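Long-range contacts in inositol monophosphatase family protein (Staphylococcus aureus, PDB 5I3S), which probably hydrolyses the phosphate ester of inositol monophosphate or a related small phosphorylated substrate: residues 113-118 with 184-189; 137-142 with 217-222; 150-155 with 170-175. All coordinates share one frame; numbering follows the deposited sequence.

Contact 1. Residues 113-118 with 184-189; sequences GFVYDV and AALEIV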
loop_
_atom_site.group_PDB
_atom_site.type_symbol
_atom_site.label_atom_id
_atom_site.label_comp_id
_atom_site.label_asym_id
_atom_site.label_seq_id
_atom_site.Cartn_x
_atom_site.Cartn_y
_atom_site.Cartn_z
ATOM N N GLY A 113 -8.422 19.626 10.603
ATOM C CA GLY A 113 -8.352 18.182 10.396
ATOM C C GLY A 113 -7.042 17.505 10.863
ATOM O O GLY A 113 -5.922 18.118 10.811
ATOM N N PHE A 114 -7.189 16.243 11.290
ATOM C CA PHE A 114 -6.119 15.447 11.885
ATOM C C PHE A 114 -6.192 13.999 11.432
ATOM O O PHE A 114 -7.237 13.404 11.597
ATOM C CB PHE A 114 -6.191 15.471 13.431
ATOM C CG PHE A 114 -6.222 16.863 14.037
ATOM C CD1 PHE A 114 -5.057 17.496 14.425
ATOM C CD2 PHE A 114 -7.438 17.531 14.235
ATOM C CE1 PHE A 114 -5.088 18.774 14.991
ATOM C CE2 PHE A 114 -7.484 18.808 14.795
ATOM C CZ PHE A 114 -6.305 19.426 15.180
ATOM N N VAL A 115 -5.107 13.447 10.862
ATOM C CA VAL A 115 -4.987 11.991 10.682
ATOM C C VAL A 115 -3.652 11.496 11.267
ATOM O O VAL A 115 -2.575 11.923 10.852
ATOM C CB VAL A 115 -5.363 11.432 9.260
ATOM C CG1 VAL A 115 -6.046 12.435 8.358
ATOM C CG2 VAL A 115 -4.255 10.812 8.521
ATOM N N TYR A 116 -3.759 10.661 12.301
ATOM C CA TYR A 116 -2.614 10.270 13.121
ATOM C C TYR A 116 -2.252 8.867 12.810
ATOM O O TYR A 116 -3.039 7.970 13.099
ATOM C CB TYR A 116 -2.911 10.407 14.622
ATOM C CG TYR A 116 -1.728 10.126 15.550
ATOM C CD1 TYR A 116 -0.414 10.461 15.185
ATOM C CD2 TYR A 116 -1.918 9.581 16.821
ATOM C CE1 TYR A 116 0.668 10.223 16.045
ATOM C CE2 TYR A 116 -0.842 9.348 17.664
ATOM C CZ TYR A 116 0.451 9.670 17.261
ATOM O OH TYR A 116 1.519 9.426 18.070
ATOM N N ASP A 117 -1.097 8.674 12.177
ATOM C CA ASP A 117 -0.622 7.334 11.822
ATOM C C ASP A 117 0.024 6.828 13.113
ATOM O O ASP A 117 1.158 7.145 13.422
ATOM C CB ASP A 117 0.363 7.358 10.619
ATOM C CG ASP A 117 0.870 5.978 10.218
ATOM O OD1 ASP A 117 0.884 5.040 11.077
ATOM O OD2 ASP A 117 1.281 5.821 9.046
ATOM N N VAL A 118 -0.755 6.098 13.874
ATOM C CA VAL A 118 -0.407 5.757 15.232
ATOM C C VAL A 118 0.929 4.986 15.305
ATOM O O VAL A 118 1.761 5.326 16.136
ATOM C CB VAL A 118 -1.513 4.908 15.900
ATOM C CG1 VAL A 118 -1.058 4.406 17.257
ATOM C CG2 VAL A 118 -2.799 5.726 16.025
ATOM N N ALA A 184 -8.600 4.731 4.217
ATOM C CA ALA A 184 -9.077 5.856 3.453
ATOM C C ALA A 184 -8.493 7.188 3.878
ATOM O O ALA A 184 -8.077 7.978 3.023
ATOM C CB ALA A 184 -10.591 5.890 3.453
ATOM N N ALA A 185 -8.405 7.409 5.193
ATOM C CA ALA A 185 -7.852 8.660 5.714
ATOM C C ALA A 185 -6.378 8.836 5.344
ATOM O O ALA A 185 -5.943 9.960 4.947
ATOM C CB ALA A 185 -8.022 8.708 7.224
ATOM N N LEU A 186 -5.615 7.735 5.466
ATOM C CA LEU A 186 -4.204 7.722 5.010
ATOM C C LEU A 186 -4.051 7.793 3.482
ATOM O O LEU A 186 -3.090 8.351 2.983
ATOM C CB LEU A 186 -3.423 6.541 5.601
ATOM C CG LEU A 186 -3.186 6.738 7.109
ATOM C CD1 LEU A 186 -2.778 5.411 7.778
ATOM C CD2 LEU A 186 -2.175 7.851 7.375
ATOM N N GLU A 187 -5.001 7.250 2.732
ATOM C CA GLU A 187 -4.964 7.405 1.254
ATOM C C GLU A 187 -5.221 8.853 0.789
ATOM O O GLU A 187 -4.620 9.323 -0.167
ATOM C CB GLU A 187 -5.893 6.394 0.565
ATOM C CG GLU A 187 -5.277 4.992 0.552
ATOM C CD GLU A 187 -6.285 3.869 0.581
ATOM O OE1 GLU A 187 -7.298 3.920 1.343
ATOM O OE2 GLU A 187 -6.064 2.916 -0.156
ATOM N N ILE A 188 -6.122 9.543 1.470
ATOM C CA ILE A 188 -6.426 10.946 1.180
ATOM C C ILE A 188 -5.195 11.787 1.583
ATOM O O ILE A 188 -4.779 12.650 0.857
ATOM C CB ILE A 188 -7.704 11.365 1.953
ATOM C CG1 ILE A 188 -8.935 10.660 1.404
ATOM C CG2 ILE A 188 -7.919 12.887 1.973
ATOM C CD1 ILE A 188 -10.164 10.843 2.298
ATOM N N VAL A 189 -4.592 11.517 2.728
ATOM C CA VAL A 189 -3.284 12.126 3.042
ATOM C C VAL A 189 -2.171 11.787 2.018
ATOM O O VAL A 189 -1.370 12.668 1.710
ATOM C CB VAL A 189 -2.825 11.755 4.454
ATOM C CG1 VAL A 189 -1.348 12.058 4.678
ATOM C CG2 VAL A 189 -3.683 12.482 5.456
#
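V115, on strand 109-117 of the large, mostly antiparallel sheet, packs against A185, L186 and V189 in the first half of helix 184-193, a contact between a sheet face and a helix. The axes of 113-117 and 184-189 approach to 9.0 Å, their N-to-C directions 108° apart. V115 points at the helix, and its CG2 makes the nearest approaches: 3.5 Å to V189 CG2 and 3.8 Å to L186 CD2. The CG1 atom of V115 also meets V189 CG2, at 3.7 Å, so one methyl of V189 sits against both branches of the strand valine. A185 sits beside them, its CB 4.3 Å from V115 CB. L186 aims its CB to one side, yet CD2 turns back to the strand and also reaches D117 CB, at 4.1 Å. The chi1 of V115, -11°, nearly eclipses CG1 with the backbone N, which makes the exact methyl positions less certain than the packing itself. F114 and Y116 point the other way, onto helix 2-24, while the A185 amide is bonded to D86. One strand thus has a helix on each face, as in the layered alpha-beta-alpha-beta-alpha sandwich of the FIG superfamily.

Contact 2. Residues 137-142 with 217-222; sequences QPLKPL and YEVNGQ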
loop_
_atom_site.group_PDB
_atom_site.type_symbol
_atom_site.label_atom_id
_atom_site.label_comp_id
_atom_site.label_asym_id
_atom_site.label_seq_id
_atom_site.Cartn_x
_atom_site.Cartn_y
_atom_site.Cartn_z
ATOM N N GLN A 137 6.845 19.655 9.859
ATOM C CA GLN A 137 7.218 20.010 8.471
ATOM C C GLN A 137 5.984 20.355 7.620
ATOM O O GLN A 137 5.030 19.569 7.555
ATOM C CB GLN A 137 7.977 18.878 7.719
ATOM C CG GLN A 137 9.243 18.385 8.389
ATOM C CD GLN A 137 10.290 19.487 8.630
ATOM O OE1 GLN A 137 10.512 20.372 7.788
ATOM N NE2 GLN A 137 10.938 19.428 9.789
ATOM N N PRO A 138 6.032 21.508 6.931
ATOM C CA PRO A 138 4.893 21.915 6.134
ATOM C C PRO A 138 4.863 21.081 4.855
ATOM O O PRO A 138 5.904 20.717 4.366
ATOM C CB PRO A 138 5.162 23.420 5.872
ATOM C CG PRO A 138 6.650 23.580 5.957
ATOM C CD PRO A 138 7.123 22.514 6.923
ATOM N N LEU A 139 3.679 20.746 4.365
ATOM C CA LEU A 139 3.522 20.101 3.061
ATOM C C LEU A 139 3.449 21.173 1.992
ATOM O O LEU A 139 2.888 22.225 2.237
ATOM C CB LEU A 139 2.233 19.303 3.042
ATOM C CG LEU A 139 2.153 18.165 4.052
ATOM C CD1 LEU A 139 0.852 17.440 3.829
ATOM C CD2 LEU A 139 3.326 17.207 3.860
ATOM N N LYS A 140 4.029 20.887 0.830
ATOM C CA LYS A 140 3.996 21.747 -0.366
ATOM C C LYS A 140 2.656 21.614 -1.101
ATOM O O LYS A 140 2.083 20.506 -1.121
ATOM C CB LYS A 140 5.073 21.359 -1.404
ATOM C CG LYS A 140 6.515 21.265 -0.920
ATOM C CD LYS A 140 7.069 22.605 -0.473
ATOM C CE LYS A 140 7.895 22.489 0.804
ATOM N NZ LYS A 140 7.809 23.762 1.576
ATOM N N PRO A 141 2.196 22.720 -1.748
ATOM C CA PRO A 141 1.109 22.613 -2.699
ATOM C C PRO A 141 1.377 21.553 -3.740
ATOM O O PRO A 141 2.547 21.170 -4.055
ATOM C CB PRO A 141 1.040 24.006 -3.337
ATOM C CG PRO A 141 1.538 24.918 -2.270
ATOM C CD PRO A 141 2.653 24.124 -1.625
ATOM N N LEU A 142 0.266 21.029 -4.215
ATOM C CA LEU A 142 0.267 20.012 -5.221
ATOM C C LEU A 142 0.421 20.678 -6.569
ATOM O O LEU A 142 0.037 21.818 -6.749
ATOM C CB LEU A 142 -1.064 19.245 -5.155
ATOM C CG LEU A 142 -1.339 18.500 -3.822
ATOM C CD1 LEU A 142 -2.620 17.713 -3.932
ATOM C CD2 LEU A 142 -0.178 17.569 -3.487
ATOM N N TYR A 217 -7.160 20.062 1.242
ATOM C CA TYR A 217 -7.528 21.364 0.720
ATOM C C TYR A 217 -6.406 22.439 0.995
ATOM O O TYR A 217 -6.124 23.271 0.115
ATOM C CB TYR A 217 -8.927 21.778 1.202
ATOM C CG TYR A 217 -10.141 21.115 0.481
ATOM C CD1 TYR A 217 -10.119 20.709 -0.885
ATOM C CD2 TYR A 217 -11.345 20.997 1.151
ATOM N N GLU A 218 -5.709 22.354 2.134
ATOM C CA GLU A 218 -4.548 23.227 2.377
ATOM C C GLU A 218 -3.402 23.096 1.392
ATOM O O GLU A 218 -2.736 24.097 1.151
ATOM C CB GLU A 218 -4.026 23.107 3.784
ATOM C CG GLU A 218 -5.014 23.628 4.789
ATOM C CD GLU A 218 -5.344 25.125 4.595
ATOM O OE1 GLU A 218 -4.404 25.969 4.611
ATOM O OE2 GLU A 218 -6.546 25.448 4.464
ATOM N N VAL A 219 -3.217 21.942 0.746
ATOM C CA VAL A 219 -2.219 21.869 -0.345
ATOM C C VAL A 219 -2.819 22.049 -1.749
ATOM O O VAL A 219 -2.214 21.625 -2.763
ATOM C CB VAL A 219 -1.351 20.585 -0.295
ATOM C CG1 VAL A 219 -0.534 20.541 0.998
ATOM C CG2 VAL A 219 -2.186 19.326 -0.453
ATOM N N ASN A 220 -4.007 22.644 -1.814
ATOM C CA ASN A 220 -4.674 22.937 -3.109
ATOM C C ASN A 220 -5.153 21.756 -3.889
ATOM O O ASN A 220 -5.303 21.886 -5.111
ATOM C CB ASN A 220 -3.791 23.816 -4.049
ATOM C CG ASN A 220 -4.177 25.248 -4.001
ATOM O OD1 ASN A 220 -3.510 26.061 -3.357
ATOM N ND2 ASN A 220 -5.287 25.577 -4.666
ATOM N N GLY A 221 -5.453 20.643 -3.212
ATOM C CA GLY A 221 -6.053 19.499 -3.900
ATOM C C GLY A 221 -7.539 19.718 -4.100
ATOM O O GLY A 221 -8.080 20.687 -3.542
ATOM N N GLN A 222 -8.205 18.865 -4.905
ATOM C CA GLN A 222 -9.654 18.866 -4.911
ATOM C C GLN A 222 -10.372 17.551 -4.655
ATOM O O GLN A 222 -9.878 16.460 -4.925
ATOM C CB GLN A 222 -10.253 19.550 -6.108
ATOM C CG GLN A 222 -9.582 19.322 -7.429
ATOM C CD GLN A 222 -10.337 20.039 -8.554
ATOM O OE1 GLN A 222 -9.882 20.126 -9.719
ATOM N NE2 GLN A 222 -11.514 20.557 -8.208
#
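Between L142 and V219 runs a loop-to-loop contact, partly buried at the edge of the fold, where the chain leaving edge strand 137-138 passes the end of helix 206-218. Its one crossing hydrogen bond joins L142 N to V219 O at 2.9 Å; the N-H...O angle of 164° is close to straight, and the donor lies only 15° from the carbonyl plane. The same oxygen has carbon neighbours: P141 CA makes a CA-H...O contact with V219 O at 3.5 Å, and L142 CG comes to 3.4 Å from it. V219 is the first residue to leave helical torsions, and its carbonyl is taken up by L142 N. N220, at positive phi, is the C-prime residue of the Schellman motif closing the helix, with G221 N bonded back to L216 O and N220 N to Y217 O at 2.9 Å. Around the bond the branches of V219 divide the work. With chi1 at -62°, CG1 lies anti to the carbonyl carbon and touches L139 CB at 3.7 Å and K140 O at 3.4 Å. CG2 meets L142 CG at 3.6 Å, the two side chains lying aslant, while L142 CD1 also reaches G221 CA, 3.9 Å away. Helix 184-193 packs on both segments, A192 on V219 and T193 on L139; the carboxylate of E218 binds the backbone amides of G129 and G131.

Contact 3. Residues 150-155 with 170-175; sequences SIIGIN and EIVNDS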
loop_
_atom_site.group_PDB
_atom_site.type_symbol
_atom_site.label_atom_id
_atom_site.label_comp_id
_atom_site.label_asym_id
_atom_site.label_seq_id
_atom_site.Cartn_x
_atom_site.Cartn_y
_atom_site.Cartn_z
ATOM N N SER A 150 0.185 9.421 -13.852
ATOM C CA SER A 150 -0.209 9.419 -12.432
ATOM C C SER A 150 -0.348 7.978 -11.933
ATOM O O SER A 150 -0.671 7.076 -12.707
ATOM C CB SER A 150 -1.528 10.169 -12.247
ATOM O OG SER A 150 -1.456 11.451 -12.831
ATOM N N ILE A 151 -0.069 7.798 -10.648
ATOM C CA ILE A 151 -0.447 6.624 -9.848
ATOM C C ILE A 151 -1.658 6.973 -9.033
ATOM O O ILE A 151 -1.666 8.013 -8.382
ATOM C CB ILE A 151 0.624 6.303 -8.786
ATOM C CG1 ILE A 151 2.014 6.166 -9.426
ATOM C CG2 ILE A 151 0.280 5.003 -8.061
ATOM C CD1 ILE A 151 3.078 5.824 -8.385
ATOM N N ILE A 152 -2.614 6.048 -8.981
ATOM C CA ILE A 152 -3.882 6.231 -8.339
ATOM C C ILE A 152 -4.141 5.167 -7.326
ATOM O O ILE A 152 -3.663 4.052 -7.448
ATOM C CB ILE A 152 -5.054 6.183 -9.347
ATOM C CG1 ILE A 152 -5.255 4.790 -9.944
ATOM C CG2 ILE A 152 -4.787 7.195 -10.475
ATOM C CD1 ILE A 152 -6.409 4.727 -10.905
ATOM N N GLY A 153 -4.940 5.535 -6.338
ATOM C CA GLY A 153 -5.360 4.658 -5.309
ATOM C C GLY A 153 -6.753 4.157 -5.616
ATOM O O GLY A 153 -7.664 4.981 -5.802
ATOM N N ILE A 154 -6.924 2.829 -5.632
ATOM C CA ILE A 154 -8.224 2.229 -5.823
ATOM C C ILE A 154 -8.177 0.774 -5.405
ATOM O O ILE A 154 -7.290 0.044 -5.842
ATOM C CB ILE A 154 -8.711 2.362 -7.292
ATOM C CG1 ILE A 154 -10.123 1.813 -7.452
ATOM C CG2 ILE A 154 -7.785 1.667 -8.287
ATOM C CD1 ILE A 154 -10.682 2.087 -8.848
ATOM N N ASN A 155 -9.103 0.341 -4.564
ATOM C CA ASN A 155 -9.075 -1.084 -4.104
ATOM C C ASN A 155 -9.407 -1.981 -5.292
ATOM O O ASN A 155 -10.341 -1.698 -6.017
ATOM C CB ASN A 155 -9.998 -1.336 -2.925
ATOM C CG ASN A 155 -9.692 -2.630 -2.174
ATOM O OD1 ASN A 155 -9.402 -2.635 -0.971
ATOM N ND2 ASN A 155 -9.874 -3.702 -2.814
ATOM N N GLU A 170 -11.304 1.804 -17.281
ATOM C CA GLU A 170 -10.681 2.739 -18.209
ATOM C C GLU A 170 -9.710 3.657 -17.457
ATOM O O GLU A 170 -8.584 3.856 -17.882
ATOM C CB GLU A 170 -11.749 3.504 -19.055
ATOM C CG GLU A 170 -12.248 2.730 -20.298
ATOM N N ILE A 171 -10.095 4.139 -16.282
ATOM C CA ILE A 171 -9.225 5.040 -15.586
ATOM C C ILE A 171 -7.973 4.271 -15.070
ATOM O O ILE A 171 -6.874 4.810 -15.091
ATOM C CB ILE A 171 -9.939 5.955 -14.559
ATOM C CG1 ILE A 171 -9.444 5.765 -13.167
ATOM C CG2 ILE A 171 -11.466 5.919 -14.595
ATOM C CD1 ILE A 171 -8.323 6.734 -12.887
ATOM N N VAL A 172 -8.133 3.012 -14.683
ATOM C CA VAL A 172 -7.002 2.205 -14.311
ATOM C C VAL A 172 -6.090 1.946 -15.533
ATOM O O VAL A 172 -4.855 1.994 -15.446
ATOM C CB VAL A 172 -7.461 0.880 -13.706
ATOM C CG1 VAL A 172 -6.274 -0.024 -13.435
ATOM C CG2 VAL A 172 -8.187 1.149 -12.405
ATOM N N ASN A 173 -6.729 1.699 -16.666
ATOM C CA ASN A 173 -6.030 1.442 -17.887
ATOM C C ASN A 173 -5.171 2.611 -18.323
ATOM O O ASN A 173 -4.054 2.403 -18.784
ATOM C CB ASN A 173 -6.978 1.066 -19.006
ATOM C CG ASN A 173 -6.795 -0.356 -19.410
ATOM O OD1 ASN A 173 -7.430 -1.270 -18.834
ATOM N ND2 ASN A 173 -5.839 -0.583 -20.359
ATOM N N ASP A 174 -5.681 3.823 -18.187
ATOM C CA ASP A 174 -4.902 4.954 -18.645
ATOM C C ASP A 174 -3.854 5.353 -17.623
ATOM O O ASP A 174 -2.771 5.766 -18.015
ATOM C CB ASP A 174 -5.803 6.093 -19.117
ATOM C CG ASP A 174 -6.561 5.695 -20.407
ATOM O OD1 ASP A 174 -5.919 5.219 -21.394
ATOM O OD2 ASP A 174 -7.799 5.812 -20.446
ATOM N N SER A 175 -4.134 5.185 -16.332
ATOM C CA SER A 175 -3.118 5.541 -15.332
ATOM C C SER A 175 -1.848 4.708 -15.543
ATOM O O SER A 175 -1.837 3.658 -16.218
ATOM C CB SER A 175 -3.630 5.421 -13.905
ATOM O OG SER A 175 -4.419 4.274 -13.754
#
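I152 of strand 151-153 and I154, two residues on, face I171, V172 and S175 at the end of helix 164-174. The apolar part rests largely on I152. Its chi1 of 68° sets CG1 between the backbone N and the carbonyl carbon, and chi2 of 179° extends CD1 away from CA, toward the helix end. It lies 3.4 Å from I171 CD1, closer than usual for two methyls; since I171 is modelled with chi1 eclipsed at 120° and chi2 also off a staggered value, that closeness is doubtful, though the neighbourhood of the two groups is not. I152 CD1 also comes to 4.3 Å from V172 CG2. Further along, I154 CG2 meets V172 CG2 at 4.2 Å, a looser contact between obliquely set side chains.

S175, the first residue past the helix, meets 150-155 by van der Waals contact: its CB stands 3.6 Å from S150 O and its OG 3.5 Å from I152 CD1. The polar surroundings of that hydroxyl belong to its own segment: S175 OG lies 2.8 Å from I171 O and 2.9 Å from V172 O, and the geometry does not settle which takes its proton. S150 OG is bonded elsewhere, to N146 O and S145 OG.

Strand 151-153, helix 164-174 and strand 177-179 form a beta-alpha-beta unit, the strands joined through backbone bonds of I152 to S177 and R179. Helix 244-255 packs on I171 through I250 and Y254, M200 of strand 198-201 lies against I152 and I154, and N157 of the second subunit touches V172.

In the fold
Contacts 1 and 3 are buried and mainly apolar, each setting a helix against a beta strand, but on different sheets: contact 1 uses the larger sheet near the centre of the chain, contact 3 the smaller sheet, their centres about 21 Å apart. Contact 2 is partly exposed and alone has a hydrogen bond between its segments, a main-chain one between loop residues. Contacts 1 and 2 share a sheet, through strands 109-117 and 137-138, and helix 184-193 supplies one segment of contact 1 and also packs against contact 2. Contact 3 closes a short local loop nested within both others and packs against the second subunit.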